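Probable oxidoreductase protein (Rhizobium etli, PDB 4FB5) is probably an oxidoreductase of the GFO/IDH/MocA family, expected to use a nucleotide cofactor bound by its Rossmann-type domain. Local coordinates at residues Met160-Ile163 and Arg164-Val167; Leu294-Gln297 and Glu298-Asn301; Ala322-His326 and Arg327-Arg331. One frame throughout, in Å; residues are numbered along the deposited sequence.

Contact 1 (Met160-Ile163 and Arg164-Val167)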
HETATM    1  N   MSE A 160       9.315  -0.660 -17.094  1.00 33.03           N
HETATM    2  CA  MSE A 160       9.383   0.566 -17.775  1.00 34.51           C
HETATM    3  C   MSE A 160       9.240   0.336 -19.289  1.00 35.18           C
HETATM    4  O   MSE A 160       8.527   1.090 -19.935  1.00 34.71           O
HETATM    5  CB  MSE A 160      10.672   1.282 -17.360  1.00 35.81           C
HETATM    6  CG  MSE A 160      10.772   2.720 -17.781  1.00 40.21           C
HETATM    7 SE   MSE A 160       9.344   3.779 -16.890  1.00 61.63          SE
HETATM    8  CE  MSE A 160      10.131   3.597 -15.079  1.00 50.98           C
ATOM      9  N   ARG A 161       9.896  -0.692 -19.864  1.00 36.12           N
ATOM     10  CA  ARG A 161       9.645  -1.003 -21.289  1.00 36.97           C
ATOM     11  C   ARG A 161       8.167  -1.332 -21.523  1.00 36.06           C
ATOM     12  O   ARG A 161       7.596  -0.943 -22.545  1.00 36.26           O
ATOM     13  CB  ARG A 161      10.563  -2.071 -21.940  1.00 37.33           C
ATOM     14  CG  ARG A 161      11.641  -2.722 -21.089  1.00 43.01           C
ATOM     15  CD  ARG A 161      13.010  -2.032 -21.247  1.00 50.39           C
ATOM     16  NE  ARG A 161      14.132  -2.972 -21.418  1.00 56.35           N
ATOM     17  CZ  ARG A 161      14.650  -3.336 -22.612  1.00 61.03           C
ATOM     18  NH1 ARG A 161      14.155  -2.874 -23.764  1.00 60.75           N
ATOM     19  NH2 ARG A 161      15.669  -4.187 -22.670  1.00 63.08           N
ATOM     20  N   HIS A 162       7.537  -2.000 -20.566  1.00 34.73           N
ATOM     21  CA  HIS A 162       6.140  -2.224 -20.702  1.00 33.81           C
ATOM     22  C   HIS A 162       5.325  -0.972 -20.562  1.00 33.70           C
ATOM     23  O   HIS A 162       4.281  -0.885 -21.156  1.00 34.06           O
ATOM     24  CB  HIS A 162       5.650  -3.257 -19.745  1.00 34.16           C
ATOM     25  CG  HIS A 162       4.352  -3.869 -20.165  1.00 37.16           C
ATOM     26  ND1 HIS A 162       4.215  -4.585 -21.339  1.00 39.21           N
ATOM     27  CD2 HIS A 162       3.135  -3.878 -19.572  1.00 37.89           C
ATOM     28  CE1 HIS A 162       2.971  -5.011 -21.449  1.00 39.95           C
ATOM     29  NE2 HIS A 162       2.297  -4.599 -20.390  1.00 41.17           N
ATOM     30  N   ILE A 163       5.771   0.006 -19.775  1.00 33.63           N
ATOM     31  CA  ILE A 163       5.042   1.272 -19.725  1.00 32.73           C
ATOM     32  C   ILE A 163       5.054   1.965 -21.088  1.00 33.07           C
ATOM     33  O   ILE A 163       4.000   2.396 -21.591  1.00 32.13           O
ATOM     34  CB  ILE A 163       5.509   2.191 -18.593  1.00 31.83           C
ATOM     35  CG1 ILE A 163       4.990   1.588 -17.276  1.00 33.07           C
ATOM     36  CG2 ILE A 163       4.907   3.573 -18.754  1.00 30.20           C
ATOM     37  CD1 ILE A 163       5.626   2.057 -15.956  1.00 30.84           C
ATOM     38  N   ARG A 164       6.233   2.029 -21.691  1.00 33.97           N
ATOM     39  CA  ARG A 164       6.402   2.637 -23.014  1.00 35.72           C
ATOM     40  C   ARG A 164       5.490   2.002 -24.024  1.00 36.59           C
ATOM     41  O   ARG A 164       4.807   2.715 -24.739  1.00 36.27           O
ATOM     42  CB  ARG A 164       7.804   2.452 -23.504  1.00 36.37           C
ATOM     43  CG  ARG A 164       8.224   3.501 -24.428  1.00 38.30           C
ATOM     44  CD  ARG A 164       9.643   3.259 -24.780  1.00 42.15           C
ATOM     45  NE  ARG A 164       9.769   2.683 -26.105  1.00 46.15           N
ATOM     46  CZ  ARG A 164      10.136   3.384 -27.171  1.00 47.27           C
ATOM     47  NH1 ARG A 164      10.400   4.681 -27.071  1.00 48.77           N
ATOM     48  NH2 ARG A 164      10.232   2.788 -28.333  1.00 47.66           N
ATOM     49  N   LYS A 165       5.469   0.668 -24.050  1.00 37.41           N
ATOM     50  CA  LYS A 165       4.589  -0.070 -24.926  1.00 39.40           C
ATOM     51  C   LYS A 165       3.096   0.267 -24.721  1.00 39.74           C
ATOM     52  O   LYS A 165       2.417   0.660 -25.691  1.00 40.24           O
ATOM     53  CB  LYS A 165       4.841  -1.577 -24.818  1.00 40.54           C
ATOM     54  CG  LYS A 165       4.035  -2.492 -25.800  1.00 43.68           C
ATOM     55  CD  LYS A 165       4.489  -3.981 -25.680  1.00 48.70           C
ATOM     56  CE  LYS A 165       3.394  -4.983 -26.091  1.00 54.21           C
ATOM     57  NZ  LYS A 165       2.879  -4.760 -27.513  1.00 58.08           N
ATOM     58  N   LEU A 166       2.573   0.132 -23.506  1.00 38.61           N
ATOM     59  CA  LEU A 166       1.187   0.563 -23.298  1.00 38.63           C
ATOM     60  C   LEU A 166       0.917   1.999 -23.797  1.00 38.91           C
ATOM     61  O   LEU A 166      -0.069   2.252 -24.498  1.00 39.18           O
ATOM     62  CB  LEU A 166       0.781   0.471 -21.840  1.00 37.97           C
ATOM     63  CG  LEU A 166       0.988  -0.845 -21.119  1.00 36.14           C
ATOM     64  CD1 LEU A 166       0.595  -0.689 -19.657  1.00 35.24           C
ATOM     65  CD2 LEU A 166       0.155  -1.855 -21.780  1.00 37.58           C
ATOM     66  N   VAL A 167       1.787   2.934 -23.443  1.00 38.90           N
ATOM     67  CA  VAL A 167       1.598   4.308 -23.886  1.00 39.30           C
ATOM     68  C   VAL A 167       1.604   4.405 -25.428  1.00 41.17           C
ATOM     69  O   VAL A 167       0.678   5.016 -26.020  1.00 41.72           O
ATOM     70  CB  VAL A 167       2.642   5.271 -23.311  1.00 38.49           C
ATOM     71  CG1 VAL A 167       2.419   6.621 -23.858  1.00 35.89           C
ATOM     72  CG2 VAL A 167       2.510   5.321 -21.849  1.00 37.48           C
TER
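Leu166 lies one helical turn beyond His162, and its side chain runs out against the imidazole. Its CB sits 3.8 Å from Ile163 O. CG, turned back beside the backbone N with chi1 -53°, lies 3.3 Å from His162 O, the same carbonyl that takes the Leu166 N-H at 3.1 Å in a nearly straight bond of 175°. At the branch the two methyls part: CD1 approaches His162 CD2, while CD2 comes to 3.7 Å from His162 NE2, meeting the ring obliquely. That NE2 is hydrogen-bonded to Glu314 of the second subunit, which also packs on Leu166, so the leucine lies beside an intersubunit bond. Cut back to an alanine here, the side chain would lose its branch methyls, and the His162 ring would probably be left freer to turn away from that glutamate. On another side of the helix Ile163 CG2 and Val167 CG2 meet loosely at 4.3 Å, and Ile163 O accepts the Val167 N-H at 2.9 Å. With Arg164 N bonded to Met160 O and Lys165 N to Arg161 O, four successive i to i+4 bonds mark a regular alpha-helix, here 158-168, which packs through Ile163 and Leu166 on Phe303 of the mixed sheet.

Contact 2 (Leu294-Gln297 and Glu298-Asn301)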
ATOM      1  N   LEU A 294       0.751   4.709 -12.829  1.00 22.75           N
ATOM      2  CA  LEU A 294       1.571   5.010 -11.666  1.00 21.51           C
ATOM      3  C   LEU A 294       2.715   4.019 -11.572  1.00 22.60           C
ATOM      4  O   LEU A 294       2.519   2.816 -11.829  1.00 22.49           O
ATOM      5  CB  LEU A 294       0.741   4.930 -10.397  1.00 19.66           C
ATOM      6  CG  LEU A 294      -0.600   5.685 -10.445  1.00 21.14           C
ATOM      7  CD1 LEU A 294      -1.356   5.571  -9.144  1.00 14.47           C
ATOM      8  CD2 LEU A 294      -0.522   7.207 -10.912  1.00 16.02           C
ATOM      9  N   TYR A 295       3.918   4.522 -11.223  1.00 23.56           N
ATOM     10  CA  TYR A 295       5.084   3.696 -11.024  1.00 23.57           C
ATOM     11  C   TYR A 295       5.929   4.293  -9.925  1.00 24.85           C
ATOM     12  O   TYR A 295       5.952   5.474  -9.787  1.00 25.76           O
ATOM     13  CB  TYR A 295       5.886   3.602 -12.311  1.00 23.81           C
ATOM     14  CG  TYR A 295       7.239   2.990 -12.102  1.00 22.49           C
ATOM     15  CD1 TYR A 295       7.403   1.617 -11.973  1.00 23.88           C
ATOM     16  CD2 TYR A 295       8.335   3.796 -11.922  1.00 21.22           C
ATOM     17  CE1 TYR A 295       8.680   1.057 -11.710  1.00 24.67           C
ATOM     18  CE2 TYR A 295       9.570   3.260 -11.622  1.00 22.90           C
ATOM     19  CZ  TYR A 295       9.730   1.921 -11.553  1.00 23.62           C
ATOM     20  OH  TYR A 295      10.963   1.499 -11.394  1.00 28.28           O
ATOM     21  N   ASP A 296       6.620   3.464  -9.158  1.00 26.21           N
ATOM     22  CA  ASP A 296       7.444   3.900  -8.051  1.00 28.17           C
ATOM     23  C   ASP A 296       8.642   2.949  -7.896  1.00 28.68           C
ATOM     24  O   ASP A 296       8.444   1.810  -7.432  1.00 29.69           O
ATOM     25  CB  ASP A 296       6.660   3.866  -6.753  1.00 28.85           C
ATOM     26  CG  ASP A 296       7.361   4.667  -5.615  1.00 33.56           C
ATOM     27  OD1 ASP A 296       6.651   5.465  -4.939  1.00 34.97           O
ATOM     28  OD2 ASP A 296       8.606   4.506  -5.390  1.00 36.86           O
ATOM     29  N   GLN A 297       9.845   3.431  -8.242  1.00 27.49           N
ATOM     30  CA  GLN A 297      11.106   2.713  -8.138  1.00 27.34           C
ATOM     31  C   GLN A 297      11.330   1.920  -6.844  1.00 27.68           C
ATOM     32  O   GLN A 297      12.142   0.999  -6.814  1.00 27.45           O
ATOM     33  CB  GLN A 297      12.262   3.707  -8.265  1.00 27.50           C
ATOM     34  CG  GLN A 297      13.593   3.056  -8.573  1.00 28.41           C
ATOM     35  CD  GLN A 297      13.558   2.305  -9.920  1.00 30.77           C
ATOM     36  OE1 GLN A 297      12.928   2.757 -10.899  1.00 30.80           O
ATOM     37  NE2 GLN A 297      14.212   1.172  -9.969  1.00 28.39           N
ATOM     38  N   GLU A 298      10.664   2.308  -5.763  1.00 27.90           N
ATOM     39  CA  GLU A 298      10.898   1.651  -4.475  1.00 28.81           C
ATOM     40  C   GLU A 298      10.202   0.287  -4.412  1.00 28.05           C
ATOM     41  O   GLU A 298      10.501  -0.521  -3.539  1.00 27.49           O
ATOM     42  CB  GLU A 298      10.514   2.571  -3.288  1.00 28.94           C
ATOM     43  CG  GLU A 298      11.617   3.574  -2.913  1.00 31.76           C
ATOM     44  CD  GLU A 298      11.254   4.505  -1.711  1.00 35.83           C
ATOM     45  OE1 GLU A 298      12.186   5.144  -1.170  1.00 31.69           O
ATOM     46  OE2 GLU A 298      10.052   4.601  -1.319  1.00 38.03           O
ATOM     47  N   ARG A 299       9.258   0.093  -5.333  1.00 28.44           N
ATOM     48  CA  ARG A 299       8.612  -1.171  -5.684  1.00 29.00           C
ATOM     49  C   ARG A 299       8.759  -1.315  -7.206  1.00 29.78           C
ATOM     50  O   ARG A 299       7.795  -1.412  -7.962  1.00 30.08           O
ATOM     51  CB  ARG A 299       7.150  -1.115  -5.286  1.00 28.38           C
ATOM     52  CG  ARG A 299       7.022  -1.028  -3.792  1.00 31.42           C
ATOM     53  CD  ARG A 299       5.619  -1.175  -3.295  1.00 36.09           C
ATOM     54  NE  ARG A 299       4.738  -0.160  -3.871  1.00 36.91           N
ATOM     55  CZ  ARG A 299       4.833   1.128  -3.624  1.00 39.22           C
ATOM     56  NH1 ARG A 299       5.820   1.594  -2.841  1.00 42.02           N
ATOM     57  NH2 ARG A 299       3.977   1.952  -4.204  1.00 40.33           N
HETATM   58  N   MSE A 300      10.000  -1.209  -7.625  1.00 30.47           N
HETATM   59  CA  MSE A 300      10.525  -1.452  -8.955  1.00 32.15           C
HETATM   60  C   MSE A 300       9.794  -2.543  -9.800  1.00 31.21           C
HETATM   61  O   MSE A 300       9.786  -2.541 -11.048  1.00 29.59           O
HETATM   62  CB  MSE A 300      11.901  -1.995  -8.674  1.00 32.30           C
HETATM   63  CG  MSE A 300      12.933  -1.342  -9.400  1.00 40.84           C
HETATM   64 SE   MSE A 300      14.479  -2.551  -9.681  1.00 53.42          SE
HETATM   65  CE  MSE A 300      14.690  -3.292  -7.843  1.00 50.53           C
ATOM     66  N   ASN A 301       9.255  -3.527  -9.103  1.00 29.66           N
ATOM     67  CA  ASN A 301       8.732  -4.661  -9.832  1.00 29.33           C
ATOM     68  C   ASN A 301       7.229  -4.615 -10.055  1.00 27.68           C
ATOM     69  O   ASN A 301       6.634  -5.607 -10.269  1.00 27.26           O
ATOM     70  CB  ASN A 301       9.234  -5.972  -9.221  1.00 28.38           C
ATOM     71  CG  ASN A 301      10.740  -6.152  -9.444  1.00 30.93           C
ATOM     72  OD1 ASN A 301      11.526  -6.004  -8.528  1.00 30.26           O
ATOM     73  ND2 ASN A 301      11.141  -6.407 -10.693  1.00 30.95           N
TER
HETATM   74  O   HOH W   1       5.747   0.798  -8.897  1.00 27.37           O
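Asp296 carries its CG anti to the backbone N (chi1 -165°), which swings the carboxylate forward along the chain, and OD2 accepts the Glu298 N-H at 3.0 Å. The N-H arrives on the anti side of OD2, 18° out of the carboxylate plane. The carbonyl of the same residue also serves the turn: Asp296 O accepts Arg299 N at 2.8 Å, with the donor tilted from the carbonyl plane. Asp296 thus holds two successive residues, by side chain and by backbone. A weak bond of 3.2 Å from Met300 N to Gln297 O continues the bend. Asp296 OD2 with Glu298 N makes an Asx turn within the tight connection of a beta hairpin, where strand 291-296 turns back into the antiparallel strand 302-307. A water joins the two limbs, accepting from Asp296 N at 2.8 Å and lying within reach of Arg299 O.

The side chains of Asp296 and Glu298 run side by side, their carboxylate planes 21° apart, with Asp296 OD2 4.3 Å from Glu298 OE2. This closeness of like charge is probably eased by outside partners: Arg281 forms a salt bridge with Asp296 OD1, and the backbone N-H groups of Lys279 and Gly280 bond Glu298 OE1. On another side of the turn, Tyr295 lies alongside Met300, a selenomethionine, and points the same way. Met300 O stands at the edge of the tyrosine ring, in its plane, 3.8 Å from CE1, and is itself hydrogen-bonded by Asn157 ND2.

Contact 3 (Ala322-His326 and Arg327-Arg331)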
ATOM      1  N   ALA A 322       5.688  -7.481 -12.263  1.00 29.80           N
ATOM      2  CA  ALA A 322       6.670  -7.842 -13.284  1.00 31.73           C
ATOM      3  C   ALA A 322       6.632  -9.338 -13.598  1.00 33.60           C
ATOM      4  O   ALA A 322       6.671 -10.188 -12.667  1.00 33.74           O
ATOM      5  CB  ALA A 322       8.050  -7.426 -12.847  1.00 31.16           C
ATOM      6  N   ALA A 323       6.526  -9.660 -14.892  1.00 34.91           N
ATOM      7  CA  ALA A 323       6.308 -11.072 -15.326  1.00 36.72           C
ATOM      8  C   ALA A 323       7.089 -11.455 -16.567  1.00 37.95           C
ATOM      9  O   ALA A 323       7.575 -10.596 -17.265  1.00 39.24           O
ATOM     10  CB  ALA A 323       4.814 -11.387 -15.496  1.00 35.73           C
ATOM     11  N   PRO A 324       7.230 -12.753 -16.851  1.00 39.84           N
ATOM     12  CA  PRO A 324       7.980 -13.185 -18.042  1.00 40.61           C
ATOM     13  C   PRO A 324       7.537 -12.522 -19.345  1.00 41.24           C
ATOM     14  O   PRO A 324       8.385 -12.274 -20.201  1.00 42.61           O
ATOM     15  CB  PRO A 324       7.686 -14.668 -18.093  1.00 40.90           C
ATOM     16  CG  PRO A 324       7.582 -15.048 -16.623  1.00 41.13           C
ATOM     17  CD  PRO A 324       6.789 -13.904 -16.040  1.00 40.58           C
ATOM     18  N   ALA A 325       6.248 -12.210 -19.489  1.00 41.07           N
ATOM     19  CA  ALA A 325       5.753 -11.438 -20.626  1.00 41.22           C
ATOM     20  C   ALA A 325       6.350 -10.017 -20.794  1.00 42.02           C
ATOM     21  O   ALA A 325       6.378  -9.475 -21.918  1.00 42.56           O
ATOM     22  CB  ALA A 325       4.260 -11.368 -20.559  1.00 41.78           C
ATOM     23  N   HIS A 326       6.803  -9.400 -19.694  1.00 41.78           N
ATOM     24  CA  HIS A 326       7.410  -8.067 -19.747  1.00 41.43           C
ATOM     25  C   HIS A 326       8.895  -8.252 -20.001  1.00 42.73           C
ATOM     26  O   HIS A 326       9.746  -8.304 -19.087  1.00 41.77           O
ATOM     27  CB  HIS A 326       7.159  -7.293 -18.462  1.00 41.02           C
ATOM     28  CG  HIS A 326       5.732  -7.320 -18.014  1.00 38.39           C
ATOM     29  ND1 HIS A 326       5.344  -7.865 -16.813  1.00 36.44           N
ATOM     30  CD2 HIS A 326       4.594  -6.917 -18.624  1.00 36.71           C
ATOM     31  CE1 HIS A 326       4.033  -7.784 -16.697  1.00 33.45           C
ATOM     32  NE2 HIS A 326       3.550  -7.218 -17.781  1.00 31.77           N
ATOM     33  N   ARG A 327       9.196  -8.398 -21.276  1.00 44.05           N
ATOM     34  CA  ARG A 327      10.522  -8.799 -21.668  1.00 45.79           C
ATOM     35  C   ARG A 327      11.472  -7.664 -21.338  1.00 44.71           C
ATOM     36  O   ARG A 327      11.105  -6.509 -21.498  1.00 43.69           O
ATOM     37  CB  ARG A 327      10.546  -9.223 -23.144  1.00 47.06           C
ATOM     38  CG  ARG A 327       9.971 -10.668 -23.355  1.00 53.85           C
ATOM     39  CD  ARG A 327       9.265 -10.863 -24.721  1.00 64.24           C
ATOM     40  NE  ARG A 327      10.150 -11.312 -25.811  1.00 72.55           N
ATOM     41  CZ  ARG A 327      11.146 -10.593 -26.364  1.00 77.09           C
ATOM     42  NH1 ARG A 327      11.444  -9.371 -25.913  1.00 78.55           N
ATOM     43  NH2 ARG A 327      11.875 -11.105 -27.366  1.00 77.43           N
ATOM     44  N   PRO A 328      12.683  -8.005 -20.839  1.00 44.39           N
ATOM     45  CA  PRO A 328      13.229  -9.346 -20.760  1.00 43.59           C
ATOM     46  C   PRO A 328      13.240  -9.887 -19.355  1.00 43.19           C
ATOM     47  O   PRO A 328      14.227 -10.493 -18.944  1.00 44.07           O
ATOM     48  CB  PRO A 328      14.679  -9.113 -21.155  1.00 43.59           C
ATOM     49  CG  PRO A 328      14.998  -7.789 -20.514  1.00 44.51           C
ATOM     50  CD  PRO A 328      13.659  -7.055 -20.296  1.00 44.38           C
ATOM     51  N   TYR A 329      12.185  -9.659 -18.594  1.00 42.46           N
ATOM     52  CA  TYR A 329      12.131 -10.241 -17.284  1.00 41.36           C
ATOM     53  C   TYR A 329      12.344 -11.724 -17.491  1.00 42.12           C
ATOM     54  O   TYR A 329      12.952 -12.389 -16.667  1.00 43.06           O
ATOM     55  CB  TYR A 329      10.772  -9.959 -16.656  1.00 40.33           C
ATOM     56  CG  TYR A 329      10.480 -10.604 -15.320  1.00 38.65           C
ATOM     57  CD1 TYR A 329      10.271 -11.983 -15.197  1.00 38.50           C
ATOM     58  CD2 TYR A 329      10.366  -9.830 -14.179  1.00 40.32           C
ATOM     59  CE1 TYR A 329       9.986 -12.573 -13.961  1.00 38.03           C
ATOM     60  CE2 TYR A 329      10.056 -10.404 -12.931  1.00 39.29           C
ATOM     61  CZ  TYR A 329       9.863 -11.762 -12.829  1.00 39.54           C
ATOM     62  OH  TYR A 329       9.581 -12.292 -11.585  1.00 39.94           O
ATOM     63  N   ASP A 330      11.850 -12.249 -18.598  1.00 42.62           N
ATOM     64  CA  ASP A 330      11.900 -13.696 -18.836  1.00 44.23           C
ATOM     65  C   ASP A 330      13.334 -14.224 -18.828  1.00 44.17           C
ATOM     66  O   ASP A 330      13.614 -15.323 -18.361  1.00 44.01           O
ATOM     67  CB  ASP A 330      11.202 -14.072 -20.151  1.00 43.94           C
ATOM     68  CG  ASP A 330      11.904 -13.507 -21.354  1.00 45.13           C
ATOM     69  OD1 ASP A 330      12.334 -12.346 -21.341  1.00 44.28           O
ATOM     70  OD2 ASP A 330      12.027 -14.233 -22.342  1.00 52.25           O
ATOM     71  N   ARG A 331      14.273 -13.442 -19.307  1.00 44.21           N
ATOM     72  CA  ARG A 331      15.605 -13.960 -19.218  1.00 45.53           C
ATOM     73  C   ARG A 331      16.139 -14.090 -17.754  1.00 44.71           C
ATOM     74  O   ARG A 331      17.078 -14.836 -17.500  1.00 45.53           O
ATOM     75  CB  ARG A 331      16.547 -13.202 -20.155  1.00 46.71           C
ATOM     76  CG  ARG A 331      16.006 -12.987 -21.594  1.00 50.61           C
ATOM     77  CD  ARG A 331      15.959 -14.247 -22.472  1.00 55.42           C
ATOM     78  NE  ARG A 331      17.277 -14.872 -22.587  1.00 60.87           N
ATOM     79  CZ  ARG A 331      17.527 -16.146 -22.281  1.00 62.35           C
ATOM     80  NH1 ARG A 331      16.538 -16.943 -21.876  1.00 63.56           N
ATOM     81  NH2 ARG A 331      18.758 -16.629 -22.387  1.00 59.86           N
TER
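The chain folds back on itself through a type I beta turn from Ala323 to His326, closed by His326 N to Ala323 O at 2.8 Å, then an inverse gamma turn centred on His326 and a cis peptide before Pro328, so that Tyr329 returns to face Ala322-Pro324. Tyr329 N gives its hydrogen to His326 O at 2.8 Å.

With CG anti to the backbone N (chi1 175°), the Tyr329 ring reaches back across the first limb. Ala323 N lies over one face, 3.9 Å above the plane and offset toward the rim. Along one side of the ring Ala322 CB touches CE2 at 3.6 Å and CD2 equally closely; along the other, Pro324 CD comes to 4.0 Å from CE1, the proline running beside the tyrosine and pointing the same way. The ring thus spans the backbone between Ala322 and Pro324. Its hydroxyl continues past the turn to hydrogen bonds with Ala335 O and His338 N, which fix the far end of the side chain.

His326 braces the first limb from within. Ala323 N donates to its ND1 at 2.9 Å, near the imidazole plane, though the bond is bent to 138°. Its NE2 is hydrogen-bonded to Ser313 O of the second subunit, so both ring nitrogens have partners. Farther along, Asp330 CB lies 3.3 Å from Pro324 O.

The turn connects strand 316-321, outermost in the mixed sheet within this chain, to the short helix 329-332. Ala322 still pairs through its backbone with Asn301 and packs on Val159, while Pro328 rests on Pro158, which places the turn against the start of helix 158-168.

In the fold
All three contacts meet around helix 158-168, on the same side of the chain's centre. Contacts 1 and 3, with centres about 13 Å apart, join through two imidazoles: His162 CG lies 3.4 Å from His326 CD2, the ring planes at about 60°, and both histidines bond to the second subunit. Contact 1 reaches contact 2, about 14 Å away between centres, where Met160 CE comes to 3.5 Å from Tyr295 CE2 and Ile163 packs alongside. Contacts 2 and 3 are linked by a probable hydrogen bond of 2.9 Å between Asn301 O and Ala322 N. Contacts 2 and 3 also both touch the third subunit, and contact 2 reaches the fourth through Leu294, so together the three touch all the other subunits of the tetramer.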